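Local coordinates for xylanase and alpha-amylase inhibitor protein (PDB 3MU7), which acts as an inhibitor of xylanase and alpha-amylase, built on a TIM barrel of the glycosyl hydrolase family 18 type, at residues S142-G147 with T173-W178; H124-G129 with A155-Y160; Q132-A137 with I169-F174; N99-P104 with S148-T153. All blocks are in the same frame, centred on the assembly; numbering follows the deposited sequence.

Overall arrangement
From the N terminus, the first segment met is 99-104, at the end of helix 86-101; contact 4 joins it to 148-153, which leads into strand 151-154, and closes a loop of 43 residues. Within that span contact 2 begins at the end of strand 120-125, contact 3 at the start of helix 133-144 and contact 1 at the end of the same helix. Contact 2 closes at 155-160, and contacts 3 and 1 finish on overlapping ground at 169-178. Contact 4 therefore crosses the other three, and contact 2 also crosses contacts 3 and 1. Together they tie three neighbouring barrel strands, 120-125, 151-154 and 176-180, to helices 86-101, 133-144 and 166-170 packed around them.

Contact 1 of 4, residues S142-G147 with T173-W178; sequences SFRLSG and TFDAIW
Arg144 reaches from the C-terminal end of helix 133-144 to the loop before strand 176-180 and meets Thr173 and Asp175 with the end of its guanidinium. The chain runs out extended, then bends at chi3 (59°), and this turn presents NH1 and NH2 together to the Thr173 carbonyl. Both nitrogens grip that one oxygen end-on: NH1 to Thr173 O is 2.9 Å and nearly in line with the C=O bond, while NH2 to Thr173 O, also 2.9 Å, uses a lone pair in the carbonyl plane. The oxygen lies only 4° out of the guanidinium plane. Asp175 comes from the opposite direction and makes a salt bridge, OD2 to Arg144 NH1 at 2.8 Å, although the hydrogen bond within it is weak and the carboxylate plane stands 77° from the guanidinium.

Second partners hold both ends: Ser141 OG bonds to Arg144 NH2, and Leu152 N, on the adjoining strand, donates to Asp175 OD2. Two planar bonds to a single carbonyl should resist rotation of the guanidinium, and the carboxylate beside it probably offsets its charge, so a directional, charge-paired link ties an outer helix of the TIM barrel to the end where its strands begin.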
loop_
_atom_site.group_PDB
_atom_site.type_symbol
_atom_site.label_atom_id
_atom_site.label_comp_id
_atom_site.label_asym_id
_atom_site.label_seq_id
_atom_site.Cartn_x
_atom_site.Cartn_y
_atom_site.Cartn_z
ATOM N N SER A 142 -6.842 4.627 -17.427
ATOM C CA SER A 142 -7.354 4.320 -18.764
ATOM C C SER A 142 -7.452 2.808 -18.975
ATOM O O SER A 142 -8.451 2.310 -19.494
ATOM C CB SER A 142 -6.464 4.949 -19.837
ATOM O OG SER A 142 -6.943 4.645 -21.140
ATOM N N PHE A 143 -6.415 2.081 -18.563
ATOM C CA PHE A 143 -6.412 0.618 -18.652
ATOM C C PHE A 143 -7.495 -0.019 -17.774
ATOM O O PHE A 143 -8.084 -1.029 -18.155
ATOM C CB PHE A 143 -5.040 0.050 -18.269
ATOM C CG PHE A 143 -3.924 0.419 -19.218
ATOM C CD1 PHE A 143 -4.177 0.742 -20.550
ATOM C CD2 PHE A 143 -2.603 0.420 -18.778
ATOM C CE1 PHE A 143 -3.136 1.073 -21.414
ATOM C CE2 PHE A 143 -1.558 0.736 -19.633
ATOM C CZ PHE A 143 -1.821 1.065 -20.955
ATOM N N ARG A 144 -7.748 0.578 -16.608
ATOM C CA ARG A 144 -8.809 0.161 -15.678
ATOM C C ARG A 144 -10.184 0.173 -16.370
ATOM O O ARG A 144 -11.081 -0.607 -16.014
ATOM C CB ARG A 144 -8.792 1.103 -14.456
ATOM C CG ARG A 144 -9.697 0.778 -13.268
ATOM C CD ARG A 144 -9.260 1.539 -11.989
ATOM N NE ARG A 144 -9.254 3.000 -12.133
ATOM C CZ ARG A 144 -8.994 3.874 -11.155
ATOM N NH1 ARG A 144 -8.706 3.459 -9.925
ATOM N NH2 ARG A 144 -9.012 5.177 -11.409
ATOM N N LEU A 145 -10.315 1.046 -17.370
ATOM C CA LEU A 145 -11.557 1.274 -18.113
ATOM C C LEU A 145 -11.655 0.493 -19.423
ATOM O O LEU A 145 -12.698 0.527 -20.085
ATOM C CB LEU A 145 -11.690 2.767 -18.435
ATOM C CG LEU A 145 -12.011 3.748 -17.308
ATOM C CD1 LEU A 145 -11.674 5.166 -17.738
ATOM C CD2 LEU A 145 -13.477 3.647 -16.907
ATOM N N SER A 146 -10.581 -0.191 -19.806
ATOM C CA SER A 146 -10.494 -0.810 -21.133
ATOM C C SER A 146 -10.205 -2.306 -21.123
ATOM O O SER A 146 -10.192 -2.952 -22.173
ATOM C CB SER A 146 -9.448 -0.087 -21.984
ATOM O OG SER A 146 -8.172 -0.129 -21.377
ATOM N N GLY A 147 -9.959 -2.856 -19.942
ATOM C CA GLY A 147 -9.725 -4.283 -19.813
ATOM C C GLY A 147 -10.079 -4.765 -18.430
ATOM O O GLY A 147 -11.097 -4.365 -17.857
ATOM N N THR A 173 -8.355 9.710 -8.517
ATOM C CA THR A 173 -8.061 8.466 -9.231
ATOM C C THR A 173 -7.928 7.237 -8.321
ATOM O O THR A 173 -8.142 6.116 -8.778
ATOM C CB THR A 173 -6.799 8.636 -10.129
ATOM O OG1 THR A 173 -6.715 7.585 -11.109
ATOM C CG2 THR A 173 -5.522 8.707 -9.295
ATOM N N PHE A 174 -7.590 7.433 -7.045
ATOM C CA PHE A 174 -7.333 6.295 -6.160
ATOM C C PHE A 174 -8.596 5.736 -5.539
ATOM O O PHE A 174 -9.432 6.479 -5.004
ATOM C CB PHE A 174 -6.312 6.645 -5.075
ATOM C CG PHE A 174 -4.970 7.016 -5.628
ATOM C CD1 PHE A 174 -4.520 8.327 -5.559
ATOM C CD2 PHE A 174 -4.163 6.057 -6.243
ATOM C CE1 PHE A 174 -3.284 8.679 -6.092
ATOM C CE2 PHE A 174 -2.933 6.399 -6.774
ATOM C CZ PHE A 174 -2.485 7.710 -6.694
ATOM N N ASP A 175 -8.730 4.417 -5.614
ATOM C CA ASP A 175 -9.819 3.702 -4.968
ATOM C C ASP A 175 -9.718 3.759 -3.454
ATOM O O ASP A 175 -10.734 3.760 -2.757
ATOM C CB ASP A 175 -9.815 2.252 -5.427
ATOM C CG ASP A 175 -10.045 2.132 -6.908
ATOM O OD1 ASP A 175 -11.188 2.377 -7.347
ATOM O OD2 ASP A 175 -9.088 1.838 -7.642
ATOM N N ALA A 176 -8.484 3.788 -2.952
ATOM C CA ALA A 176 -8.226 3.859 -1.525
ATOM C C ALA A 176 -6.874 4.482 -1.307
ATOM O O ALA A 176 -5.984 4.396 -2.155
ATOM C CB ALA A 176 -8.267 2.477 -0.891
ATOM N N ILE A 177 -6.728 5.130 -0.166
ATOM C CA ILE A 177 -5.419 5.577 0.270
ATOM C C ILE A 177 -5.206 5.121 1.701
ATOM O O ILE A 177 -6.158 5.023 2.477
ATOM C CB ILE A 177 -5.238 7.099 0.133
ATOM C CG1 ILE A 177 -6.016 7.856 1.203
ATOM C CG2 ILE A 177 -5.552 7.564 -1.297
ATOM C CD1 ILE A 177 -5.754 9.329 1.194
ATOM N N TRP A 178 -3.967 4.788 2.033
ATOM C CA TRP A 178 -3.577 4.528 3.422
ATOM C C TRP A 178 -2.542 5.569 3.775
ATOM O O TRP A 178 -1.451 5.621 3.189
ATOM C CB TRP A 178 -3.033 3.107 3.654
ATOM C CG TRP A 178 -2.805 2.330 2.402
ATOM C CD1 TRP A 178 -1.719 2.405 1.575
ATOM C CD2 TRP A 178 -3.696 1.372 1.816
ATOM N NE1 TRP A 178 -1.886 1.552 0.505
ATOM C CE2 TRP A 178 -3.088 0.907 0.631
ATOM C CE3 TRP A 178 -4.950 0.860 2.177
ATOM C CZ2 TRP A 178 -3.691 -0.051 -0.194
ATOM C CZ3 TRP A 178 -5.553 -0.082 1.350
ATOM C CH2 TRP A 178 -4.921 -0.529 0.181
#

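Contact 2 of 4, residues H124-G129 with A155-Y160; sequences HIEHGG and APQCVY
A water-bridged contact sets His124 and Glu126 against Ala155 and Gln157 where two adjacent parallel strands, 120-125 and 151-154, reach the C-terminal mouth of the TIM barrel. That mouth is where family 18 enzymes hold their active site. The DxxDxDxE signature of the family survives here as DGIDFHIE, so Glu126 sits at the position of the acid of active chitinases, while His124 takes the place of an aspartate.

Deeper in the barrel, a chi1 of -166° swings the His124 imidazole away from its own amide nitrogen, to the Ala155 methyl, ND1 to CB being 3.5 Å. The same ND1 is hydrogen-bonded to Tyr8 OH, which probably helps fix the ring's rotation. Nearer the rim, the Glu126 chain bends at chi2 while Gln157 stays extended; the two side chains cross at about a right angle, with carboxylate and amide planes 72° apart. The modelled approach of OE2 is too tight to be trusted in detail, and the firmer polar partner of this carboxylate is Gln180 NE2, bonded to OE1. Were Gln157 an alanine, the OE2 side of the Glu126 carboxylate would probably lose its neighbouring amide and be freer to shift.

Between the two strand ends, water 1 is hydrogen-bonded to Ile125 O at 2.8 Å and to Ala155 O at 2.9 Å.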
loop_
_atom_site.group_PDB
_atom_site.type_symbol
_atom_site.label_atom_id
_atom_site.label_comp_id
_atom_site.label_asym_id
_atom_site.label_seq_id
_atom_site.Cartn_x
_atom_site.Cartn_y
_atom_site.Cartn_z
ATOM N N HIS A 124 3.451 3.992 -3.612
ATOM C CA HIS A 124 4.168 4.317 -2.366
ATOM C C HIS A 124 5.354 5.223 -2.727
ATOM O O HIS A 124 6.523 4.896 -2.500
ATOM C CB HIS A 124 4.614 3.025 -1.665
ATOM C CG HIS A 124 5.060 3.202 -0.241
ATOM N ND1 HIS A 124 4.377 2.639 0.815
ATOM C CD2 HIS A 124 6.122 3.849 0.300
ATOM C CE1 HIS A 124 4.996 2.934 1.945
ATOM N NE2 HIS A 124 6.057 3.665 1.662
ATOM N N ILE A 125 5.030 6.378 -3.298
ATOM C CA ILE A 125 6.030 7.309 -3.811
ATOM C C ILE A 125 6.475 8.227 -2.689
ATOM O O ILE A 125 5.702 9.068 -2.220
ATOM C CB ILE A 125 5.484 8.113 -5.015
ATOM C CG1 ILE A 125 4.925 7.175 -6.102
ATOM C CG2 ILE A 125 6.549 9.065 -5.557
ATOM C CD1 ILE A 125 5.870 6.052 -6.556
ATOM N N GLU A 126 7.727 8.059 -2.274
ATOM C CA GLU A 126 8.249 8.715 -1.085
ATOM C C GLU A 126 9.236 9.838 -1.404
ATOM O O GLU A 126 9.661 10.558 -0.504
ATOM C CB GLU A 126 8.878 7.668 -0.155
ATOM C CG GLU A 126 9.127 8.143 1.277
ATOM C CD GLU A 126 7.832 8.401 2.090
ATOM O OE1 GLU A 126 6.992 7.452 2.220
ATOM O OE2 GLU A 126 7.687 9.497 2.593
ATOM N N HIS A 127 9.609 9.998 -2.665
ATOM C CA HIS A 127 10.497 11.065 -3.112
ATOM C C HIS A 127 10.240 11.328 -4.575
ATOM O O HIS A 127 9.743 10.507 -5.279
ATOM C CB HIS A 127 11.975 10.692 -2.874
ATOM C CG HIS A 127 12.447 9.559 -3.723
ATOM N ND1 HIS A 127 12.709 8.316 -3.230
ATOM C CD2 HIS A 127 12.692 9.497 -5.043
ATOM C CE1 HIS A 127 13.133 7.542 -4.204
ATOM N NE2 HIS A 127 13.081 8.217 -5.323
ATOM N N GLY A 128 10.700 12.480 -5.001
ATOM C CA GLY A 128 10.726 12.823 -6.402
ATOM C C GLY A 128 9.547 13.593 -6.931
ATOM O O GLY A 128 9.752 14.632 -7.629
ATOM N N GLY A 129 8.339 13.117 -6.566
ATOM C CA GLY A 129 7.090 13.480 -7.274
ATOM C C GLY A 129 6.767 14.887 -6.957
ATOM O O GLY A 129 7.422 15.431 -6.101
ATOM N N ALA A 155 -0.085 5.620 -0.840
ATOM C CA ALA A 155 0.424 5.599 0.526
ATOM C C ALA A 155 1.150 6.909 0.840
ATOM O O ALA A 155 2.374 6.927 0.988
ATOM C CB ALA A 155 1.359 4.415 0.725
ATOM N N PRO A 156 0.401 8.021 0.936
ATOM C CA PRO A 156 1.041 9.296 1.245
ATOM C C PRO A 156 1.548 9.350 2.687
ATOM O O PRO A 156 1.117 8.573 3.553
ATOM C CB PRO A 156 -0.100 10.297 1.057
ATOM C CG PRO A 156 -1.327 9.512 1.412
ATOM C CD PRO A 156 -1.066 8.156 0.822
ATOM N N GLN A 157 2.460 10.285 2.932
ATOM C CA GLN A 157 2.807 10.676 4.288
ATOM C C GLN A 157 1.659 11.492 4.889
ATOM O O GLN A 157 0.697 11.831 4.189
ATOM C CB GLN A 157 4.124 11.446 4.283
ATOM C CG GLN A 157 5.317 10.576 3.963
ATOM C CD GLN A 157 6.601 11.370 3.973
ATOM O OE1 GLN A 157 7.258 11.496 5.009
ATOM N NE2 GLN A 157 6.974 11.905 2.814
ATOM N N CYS A 158 1.731 11.801 6.184
ATOM C CA CYS A 158 0.535 12.295 6.868
ATOM C C CYS A 158 0.283 13.804 6.877
ATOM O O CYS A 158 -0.720 14.249 7.421
ATOM C CB CYS A 158 0.381 11.697 8.275
ATOM S SG CYS A 158 1.748 11.875 9.422
ATOM N N VAL A 159 1.165 14.582 6.260
ATOM C CA VAL A 159 0.905 16.019 6.136
ATOM C C VAL A 159 0.114 16.268 4.854
ATOM O O VAL A 159 0.569 15.936 3.755
ATOM C CB VAL A 159 2.183 16.875 6.156
ATOM C CG1 VAL A 159 1.813 18.349 6.165
ATOM C CG2 VAL A 159 3.037 16.557 7.376
ATOM N N TYR A 160 -1.078 16.832 5.003
ATOM C CA TYR A 160 -1.950 17.099 3.872
ATOM C C TYR A 160 -1.697 18.507 3.302
ATOM O O TYR A 160 -1.689 19.481 4.061
ATOM C CB TYR A 160 -3.421 16.983 4.291
ATOM C CG TYR A 160 -4.323 17.058 3.093
ATOM C CD1 TYR A 160 -4.713 15.904 2.421
ATOM C CD2 TYR A 160 -4.735 18.292 2.583
ATOM C CE1 TYR A 160 -5.509 15.972 1.291
ATOM C CE2 TYR A 160 -5.524 18.369 1.459
ATOM C CZ TYR A 160 -5.903 17.206 0.813
ATOM O OH TYR A 160 -6.692 17.270 -0.310
HETATM O O HOH W 1 4.598 8.674 0.320
#

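Contact 3 of 4, residues Q132-A137 with I169-F174; sequences QYQLLA and INSATF
Gln134 sends CG out opposite its backbone N (chi1 178°) and then folds at chi2 (70°), a turn that lays its amide beside Ser171. The amide meets the serine mainly at its methylene: Gln134 NE2 lies 3.3 Å from Ser171 CB, and no hydrogen bond crosses the contact. The serine hydroxyl is engaged with its own chain instead. Its chi1 of 77° puts OG between the backbone N and the carbonyl carbon, where it bonds to Val168 O and takes a weak bond from Thr173 N, with 3.5 Å between Thr173 N and Ser171 OG. Ala172 N bonds to Ile169 O at 3.0 Å, and Ala172 then leaves helical geometry with a positive phi.

In the TIM barrel, helices 133-144 and 166-170 lie on the outer layer, on the two sides in sequence of strand 151-154, and this contact joins the start of the first to the end of the second. With an alanine in place of Gln134, the amide alongside the Ser171 methylene is gone, which would probably open a gap between helix 133-144 and the turn that follows helix 166-170.

Further in, the contact becomes apolar. Ala137 CB meets Thr173 CG2 at 4.0 Å, and that methyl also sits over the centre of the Phe174 ring, 3.8 Å above its plane. Val168 touches Gln134, Ala137 and Thr173 alike, and Phe123, from strand 120-125, meets Phe174 edge-to-face while also touching Ala137.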
loop_
_atom_site.group_PDB
_atom_site.type_symbol
_atom_site.label_atom_id
_atom_site.label_comp_id
_atom_site.label_asym_id
_atom_site.label_seq_id
_atom_site.Cartn_x
_atom_site.Cartn_y
_atom_site.Cartn_z
ATOM N N GLN A 132 5.923 12.885 -13.051
ATOM C CA GLN A 132 4.932 12.446 -14.039
ATOM C C GLN A 132 3.995 11.369 -13.488
ATOM O O GLN A 132 3.399 10.597 -14.247
ATOM C CB GLN A 132 5.598 11.997 -15.345
ATOM C CG GLN A 132 6.337 13.121 -16.076
ATOM C CD GLN A 132 5.412 14.146 -16.731
ATOM O OE1 GLN A 132 4.208 13.939 -16.855
ATOM N NE2 GLN A 132 5.991 15.257 -17.182
ATOM N N TYR A 133 3.855 11.326 -12.168
ATOM C CA TYR A 133 2.969 10.339 -11.544
ATOM C C TYR A 133 1.491 10.530 -11.892
ATOM O O TYR A 133 0.748 9.549 -11.947
ATOM C CB TYR A 133 3.196 10.254 -10.031
ATOM C CG TYR A 133 4.530 9.630 -9.702
ATOM C CD1 TYR A 133 5.590 10.403 -9.245
ATOM C CD2 TYR A 133 4.732 8.262 -9.873
ATOM C CE1 TYR A 133 6.829 9.821 -8.967
ATOM C CE2 TYR A 133 5.959 7.677 -9.609
ATOM C CZ TYR A 133 6.991 8.458 -9.145
ATOM O OH TYR A 133 8.198 7.861 -8.877
ATOM N N GLN A 134 1.072 11.769 -12.154
ATOM C CA GLN A 134 -0.287 12.001 -12.635
ATOM C C GLN A 134 -0.517 11.306 -13.980
ATOM O O GLN A 134 -1.530 10.640 -14.164
ATOM C CB GLN A 134 -0.616 13.496 -12.709
ATOM C CG GLN A 134 -2.010 13.809 -13.259
ATOM C CD GLN A 134 -3.146 13.416 -12.328
ATOM O OE1 GLN A 134 -2.935 12.989 -11.196
ATOM N NE2 GLN A 134 -4.366 13.565 -12.808
ATOM N N LEU A 135 0.422 11.453 -14.911
ATOM C CA LEU A 135 0.321 10.761 -16.195
ATOM C C LEU A 135 0.326 9.236 -16.029
ATOM O O LEU A 135 -0.442 8.543 -16.683
ATOM C CB LEU A 135 1.427 11.208 -17.155
ATOM C CG LEU A 135 1.432 10.575 -18.555
ATOM C CD1 LEU A 135 0.129 10.812 -19.313
ATOM C CD2 LEU A 135 2.613 11.083 -19.358
ATOM N N LEU A 136 1.186 8.721 -15.150
ATOM C CA LEU A 136 1.198 7.293 -14.868
ATOM C C LEU A 136 -0.179 6.828 -14.393
ATOM O O LEU A 136 -0.714 5.838 -14.898
ATOM C CB LEU A 136 2.251 6.958 -13.817
ATOM C CG LEU A 136 2.264 5.505 -13.329
ATOM C CD1 LEU A 136 2.644 4.544 -14.449
ATOM C CD2 LEU A 136 3.213 5.352 -12.163
ATOM N N ALA A 137 -0.746 7.545 -13.423
ATOM C CA ALA A 137 -2.081 7.225 -12.936
ATOM C C ALA A 137 -3.122 7.338 -14.047
ATOM O O ALA A 137 -4.009 6.499 -14.142
ATOM C CB ALA A 137 -2.454 8.103 -11.754
ATOM N N ILE A 169 -3.561 12.494 -5.898
ATOM C CA ILE A 169 -4.714 12.200 -5.044
ATOM C C ILE A 169 -5.882 13.136 -5.381
ATOM O O ILE A 169 -7.029 12.701 -5.440
ATOM C CB ILE A 169 -4.347 12.250 -3.534
ATOM C CG1 ILE A 169 -3.386 11.107 -3.191
ATOM C CG2 ILE A 169 -5.601 12.190 -2.655
ATOM C CD1 ILE A 169 -2.703 11.244 -1.831
ATOM N N ASN A 170 -5.573 14.406 -5.653
ATOM C CA ASN A 170 -6.590 15.407 -6.001
ATOM C C ASN A 170 -7.370 15.093 -7.280
ATOM O O ASN A 170 -8.452 15.648 -7.494
ATOM C CB ASN A 170 -5.945 16.788 -6.176
ATOM C CG ASN A 170 -5.585 17.461 -4.871
ATOM O OD1 ASN A 170 -4.848 18.447 -4.876
ATOM N ND2 ASN A 170 -6.104 16.967 -3.762
ATOM N N SER A 171 -6.826 14.237 -8.141
ATOM C CA SER A 171 -7.519 13.843 -9.366
ATOM C C SER A 171 -8.649 12.845 -9.116
ATOM O O SER A 171 -9.399 12.529 -10.038
ATOM C CB SER A 171 -6.541 13.264 -10.386
ATOM O OG SER A 171 -6.175 11.938 -10.042
ATOM N N ALA A 172 -8.748 12.344 -7.881
ATOM C CA ALA A 172 -9.770 11.370 -7.448
ATOM C C ALA A 172 -9.556 9.971 -8.020
ATOM O O ALA A 172 -10.447 9.130 -7.979
ATOM C CB ALA A 172 -11.202 11.872 -7.740
ATOM N N THR A 173 -8.355 9.710 -8.517
ATOM C CA THR A 173 -8.061 8.466 -9.231
ATOM C C THR A 173 -7.928 7.237 -8.321
ATOM O O THR A 173 -8.142 6.116 -8.778
ATOM C CB THR A 173 -6.799 8.636 -10.129
ATOM O OG1 THR A 173 -6.715 7.585 -11.109
ATOM C CG2 THR A 173 -5.522 8.707 -9.295
ATOM N N PHE A 174 -7.590 7.433 -7.045
ATOM C CA PHE A 174 -7.333 6.295 -6.160
ATOM C C PHE A 174 -8.596 5.736 -5.539
ATOM O O PHE A 174 -9.432 6.479 -5.004
ATOM C CB PHE A 174 -6.312 6.645 -5.075
ATOM C CG PHE A 174 -4.970 7.016 -5.628
ATOM C CD1 PHE A 174 -4.520 8.327 -5.559
ATOM C CD2 PHE A 174 -4.163 6.057 -6.243
ATOM C CE1 PHE A 174 -3.284 8.679 -6.092
ATOM C CE2 PHE A 174 -2.933 6.399 -6.774
ATOM C CZ PHE A 174 -2.485 7.710 -6.694
#

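Contact 4 of 4, residues N99-P104 with S148-T153; sequences NFLLPP and SEFALT
Leu101 places a methyl squarely on Phe150: CD1 is 3.7 Å from the ring centroid and 10° off its normal, a CH-pi contact over one face. The other branch reaches the root of the ring, with Leu101 CD2 4.0 Å from Phe150 CG, so the forked end of the leucine spans the aromatic side chain from its middle to its attachment. The two side chains cross at about a right angle. A chi1 of 56° brings the Phe150 ring up to Leu101, and chi2 of 86° turns its face to the methyl. Beside this pair the contact is thinner. Ser148 CB rests 3.6 Å from Leu101 O, and Leu102 CD2 comes to 4.2 Å from the same Ser148 CB.

A step outward, Leu152 CD2 lies in plane at the edge of the Phe150 ring, and Arg144, from the end of helix 133-144, touches both Phe150 and Leu152. On the other segment, Arg111 NH1 bonds to Leu102 O, holding the chain just after helix 86-101, whose last residues make a wider pi-type turn. The whole joins the end of one outer helix to the loop that enters strand 151-154, at the end of the TIM barrel where its strands begin.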
loop_
_atom_site.group_PDB
_atom_site.type_symbol
_atom_site.label_atom_id
_atom_site.label_comp_id
_atom_site.label_asym_id
_atom_site.label_seq_id
_atom_site.Cartn_x
_atom_site.Cartn_y
_atom_site.Cartn_z
ATOM N N ASN A 99 2.511 -7.067 -17.443
ATOM C CA ASN A 99 3.167 -8.089 -16.631
ATOM C C ASN A 99 2.444 -8.510 -15.365
ATOM O O ASN A 99 2.659 -9.626 -14.884
ATOM C CB ASN A 99 4.591 -7.674 -16.307
ATOM C CG ASN A 99 5.501 -7.822 -17.490
ATOM O OD1 ASN A 99 5.822 -8.940 -17.891
ATOM N ND2 ASN A 99 5.917 -6.702 -18.073
ATOM N N PHE A 100 1.596 -7.634 -14.830
ATOM C CA PHE A 100 0.966 -7.864 -13.532
ATOM C C PHE A 100 -0.550 -7.761 -13.554
ATOM O O PHE A 100 -1.202 -8.363 -12.711
ATOM C CB PHE A 100 1.511 -6.889 -12.475
ATOM C CG PHE A 100 2.991 -7.010 -12.229
ATOM C CD1 PHE A 100 3.500 -7.987 -11.373
ATOM C CD2 PHE A 100 3.879 -6.130 -12.840
ATOM C CE1 PHE A 100 4.877 -8.089 -11.145
ATOM C CE2 PHE A 100 5.247 -6.224 -12.616
ATOM C CZ PHE A 100 5.747 -7.204 -11.766
ATOM N N LEU A 101 -1.117 -6.993 -14.479
ATOM C CA LEU A 101 -2.548 -6.685 -14.406
ATOM C C LEU A 101 -3.397 -7.393 -15.450
ATOM O O LEU A 101 -4.626 -7.310 -15.421
ATOM C CB LEU A 101 -2.762 -5.171 -14.452
ATOM C CG LEU A 101 -2.061 -4.380 -13.338
ATOM C CD1 LEU A 101 -2.135 -2.890 -13.610
ATOM C CD2 LEU A 101 -2.645 -4.703 -11.961
ATOM N N LEU A 102 -2.724 -8.086 -16.360
ATOM C CA LEU A 102 -3.371 -8.871 -17.401
ATOM C C LEU A 102 -2.833 -10.292 -17.353
ATOM O O LEU A 102 -1.713 -10.505 -16.893
ATOM C CB LEU A 102 -3.065 -8.277 -18.776
ATOM C CG LEU A 102 -3.670 -6.926 -19.142
ATOM C CD1 LEU A 102 -3.071 -6.465 -20.459
ATOM C CD2 LEU A 102 -5.186 -7.006 -19.242
ATOM N N PRO A 103 -3.619 -11.272 -17.851
ATOM C CA PRO A 103 -3.081 -12.617 -18.064
ATOM C C PRO A 103 -1.934 -12.568 -19.075
ATOM O O PRO A 103 -1.856 -11.616 -19.859
ATOM C CB PRO A 103 -4.273 -13.383 -18.659
ATOM C CG PRO A 103 -5.469 -12.599 -18.290
ATOM C CD PRO A 103 -5.032 -11.174 -18.258
ATOM N N PRO A 104 -1.046 -13.581 -19.072
ATOM C CA PRO A 104 0.057 -13.558 -20.033
ATOM C C PRO A 104 -0.435 -13.537 -21.471
ATOM O O PRO A 104 -1.477 -14.121 -21.784
ATOM C CB PRO A 104 0.799 -14.872 -19.757
ATOM C CG PRO A 104 -0.193 -15.731 -19.067
ATOM C CD PRO A 104 -1.000 -14.792 -18.234
ATOM N N SER A 148 -9.222 -5.626 -17.896
ATOM C CA SER A 148 -9.361 -6.132 -16.547
ATOM C C SER A 148 -9.463 -4.975 -15.560
ATOM O O SER A 148 -8.674 -4.028 -15.611
ATOM C CB SER A 148 -8.158 -7.006 -16.207
ATOM O OG SER A 148 -8.347 -7.693 -14.986
ATOM N N GLU A 149 -10.470 -5.046 -14.698
ATOM C CA GLU A 149 -10.644 -4.097 -13.608
ATOM C C GLU A 149 -9.638 -4.401 -12.499
ATOM O O GLU A 149 -9.472 -5.551 -12.094
ATOM C CB GLU A 149 -12.089 -4.164 -13.088
ATOM C CG GLU A 149 -12.324 -3.657 -11.662
ATOM C CD GLU A 149 -12.239 -2.142 -11.520
ATOM O OE1 GLU A 149 -11.897 -1.449 -12.503
ATOM O OE2 GLU A 149 -12.516 -1.641 -10.410
ATOM N N PHE A 150 -8.958 -3.362 -12.024
ATOM C CA PHE A 150 -8.038 -3.471 -10.891
ATOM C C PHE A 150 -8.091 -2.176 -10.095
ATOM O O PHE A 150 -8.624 -1.179 -10.573
ATOM C CB PHE A 150 -6.611 -3.739 -11.375
ATOM C CG PHE A 150 -6.097 -2.706 -12.347
ATOM C CD1 PHE A 150 -5.500 -1.536 -11.889
ATOM C CD2 PHE A 150 -6.227 -2.897 -13.724
ATOM C CE1 PHE A 150 -5.041 -0.576 -12.784
ATOM C CE2 PHE A 150 -5.763 -1.946 -14.620
ATOM C CZ PHE A 150 -5.172 -0.784 -14.149
ATOM N N ALA A 151 -7.516 -2.190 -8.897
ATOM C CA ALA A 151 -7.493 -1.023 -8.025
ATOM C C ALA A 151 -6.223 -0.197 -8.165
ATOM O O ALA A 151 -5.156 -0.709 -8.509
ATOM C CB ALA A 151 -7.664 -1.455 -6.583
ATOM N N LEU A 152 -6.357 1.095 -7.877
ATOM C CA LEU A 152 -5.221 1.985 -7.699
ATOM C C LEU A 152 -5.280 2.543 -6.295
ATOM O O LEU A 152 -6.313 3.067 -5.866
ATOM C CB LEU A 152 -5.242 3.116 -8.730
ATOM C CG LEU A 152 -5.007 2.680 -10.183
ATOM C CD1 LEU A 152 -5.304 3.817 -11.159
ATOM C CD2 LEU A 152 -3.602 2.133 -10.377
ATOM N N THR A 153 -4.177 2.415 -5.563
ATOM C CA THR A 153 -4.120 2.920 -4.194
ATOM C C THR A 153 -2.883 3.777 -4.012
ATOM O O THR A 153 -1.986 3.756 -4.853
ATOM C CB THR A 153 -4.127 1.771 -3.162
ATOM O OG1 THR A 153 -2.953 0.973 -3.327
ATOM C CG2 THR A 153 -5.346 0.876 -3.334
#